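Local coordinates for protein cystatin-2 (Ornithodoros moubata, PDB 3L0R) that inhibits a broad range of cysteine proteinases, including cathepsins L, S, B, C and H, and is a secreted salivary cystatin of a soft tick, at residues F23-Q28 / I58-S63. Numbering follows the deposited sequence.
Sequences FATSSQ and IEISPS
T25, on helix 15-25, meets I58 and I60 on strand 52-66. T25 OG1 does the touching on the helix side. It lies 3.6 Å from I58 CD1 and 3.9 Å from I60 CG2. These are van der Waals contacts, and no hydrogen bond joins the two segments. With chi1 at -64°, the hydroxyl sits anti to the carbonyl carbon of T25 and points at the strand. I58 places CG1 between its own backbone N and carbonyl carbon, which brings CD1 to the hydroxyl. I60 offers its CG2 branch instead. The side chains of T25 and I58 pass each other in opposite directions. The buried hydroxyl is satisfied elsewhere, by hydrogen bonds with A21 O and Y106 OH. Y106, on strand 100-108, also packs on both isoleucines. The contact is small, burying 96 Å² over both segments, and all three residues are buried.

The chain beyond T25 is looser. It makes a type I beta turn from T25 to Q28, with Q28 N bonded to T25 O at 3.0 Å. S27 is exposed. Q28 folds back on the helix, and its NE2 donates to A24 O over 3.1 Å, nearly in line with the C=O bond. On the strand, E59, between the two isoleucines, instead forms a salt bridge to K42. A five-stranded antiparallel sheet curved around one long helix is the hallmark of the cystatin fold, and this contact joins the two.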
# COMPACT_ATOMS: atom_id res chain seq x y z
N PHE A 23 2.80 -2.53 2.96
CA PHE A 23 2.02 -2.87 4.14
C PHE A 23 0.55 -3.01 3.77
O PHE A 23 -0.10 -3.98 4.15
CB PHE A 23 2.18 -1.81 5.26
CG PHE A 23 1.11 -1.90 6.31
CD1 PHE A 23 1.16 -2.89 7.30
CD2 PHE A 23 0.02 -1.02 6.30
CE1 PHE A 23 0.16 -2.99 8.26
CE2 PHE A 23 -0.99 -1.12 7.25
CZ PHE A 23 -0.92 -2.10 8.24
N ALA A 24 0.04 -2.06 3.01
CA ALA A 24 -1.38 -2.04 2.67
C ALA A 24 -1.74 -3.15 1.68
O ALA A 24 -2.82 -3.75 1.76
CB ALA A 24 -1.76 -0.67 2.11
N THR A 25 -0.82 -3.42 0.75
CA THR A 25 -1.07 -4.39 -0.31
C THR A 25 -0.96 -5.83 0.20
O THR A 25 -1.79 -6.69 -0.13
CB THR A 25 -0.11 -4.13 -1.49
OG1 THR A 25 -0.42 -2.84 -2.04
CG2 THR A 25 -0.26 -5.18 -2.59
N SER A 26 0.07 -6.09 1.00
CA SER A 26 0.34 -7.41 1.56
C SER A 26 -0.86 -7.87 2.41
O SER A 26 -1.02 -9.04 2.76
CB SER A 26 1.60 -7.34 2.43
OG SER A 26 1.37 -6.70 3.69
N SER A 27 -1.70 -6.91 2.71
CA SER A 27 -2.70 -7.06 3.70
C SER A 27 -4.04 -7.44 3.03
O SER A 27 -5.01 -7.78 3.71
CB SER A 27 -2.77 -5.72 4.43
OG SER A 27 -3.77 -5.74 5.37
N GLN A 28 -4.05 -7.40 1.70
CA GLN A 28 -5.24 -7.67 0.89
C GLN A 28 -5.24 -9.13 0.44
O GLN A 28 -4.70 -9.45 -0.62
CB GLN A 28 -5.28 -6.74 -0.33
CG GLN A 28 -5.25 -5.26 0.02
CD GLN A 28 -6.29 -4.92 1.07
OE1 GLN A 28 -7.47 -5.23 0.91
NE2 GLN A 28 -5.86 -4.28 2.16
N ILE A 58 -1.30 3.70 -6.16
CA ILE A 58 -0.26 2.73 -6.48
C ILE A 58 -0.69 1.81 -7.60
O ILE A 58 -1.89 1.63 -7.85
CB ILE A 58 0.11 1.86 -5.25
CG1 ILE A 58 -0.99 0.82 -4.98
CG2 ILE A 58 0.40 2.76 -4.00
CD1 ILE A 58 -1.09 0.35 -3.52
N GLU A 59 0.30 1.24 -8.28
CA GLU A 59 0.06 0.15 -9.21
C GLU A 59 0.46 -1.16 -8.58
O GLU A 59 1.55 -1.30 -8.01
CB GLU A 59 0.78 0.37 -10.52
CG GLU A 59 0.11 1.44 -11.34
CD GLU A 59 0.90 1.85 -12.55
OE1 GLU A 59 2.03 1.33 -12.74
OE2 GLU A 59 0.40 2.71 -13.31
N ILE A 60 -0.45 -2.13 -8.66
CA ILE A 60 -0.24 -3.44 -8.07
C ILE A 60 -0.26 -4.53 -9.12
O ILE A 60 -0.75 -4.33 -10.25
CB ILE A 60 -1.24 -3.76 -6.92
CG1 ILE A 60 -2.64 -4.07 -7.48
CG2 ILE A 60 -1.23 -2.63 -5.88
CD1 ILE A 60 -3.60 -4.68 -6.47
N SER A 61 0.27 -5.69 -8.74
CA SER A 61 0.42 -6.83 -9.64
C SER A 61 0.54 -8.06 -8.77
O SER A 61 1.16 -8.00 -7.72
CB SER A 61 1.69 -6.68 -10.49
OG SER A 61 1.57 -7.36 -11.72
N PRO A 62 -0.07 -9.18 -9.20
CA PRO A 62 0.08 -10.44 -8.45
C PRO A 62 1.55 -10.86 -8.32
O PRO A 62 2.29 -10.81 -9.31
CB PRO A 62 -0.68 -11.46 -9.30
CG PRO A 62 -1.62 -10.63 -10.16
CD PRO A 62 -0.93 -9.33 -10.39
N SER A 63 1.94 -11.28 -7.11
CA SER A 63 3.31 -11.73 -6.81
C SER A 63 3.50 -13.24 -6.94
O SER A 63 2.57 -13.99 -7.17
CB SER A 63 3.75 -11.28 -5.41
OG SER A 63 3.22 -12.11 -4.38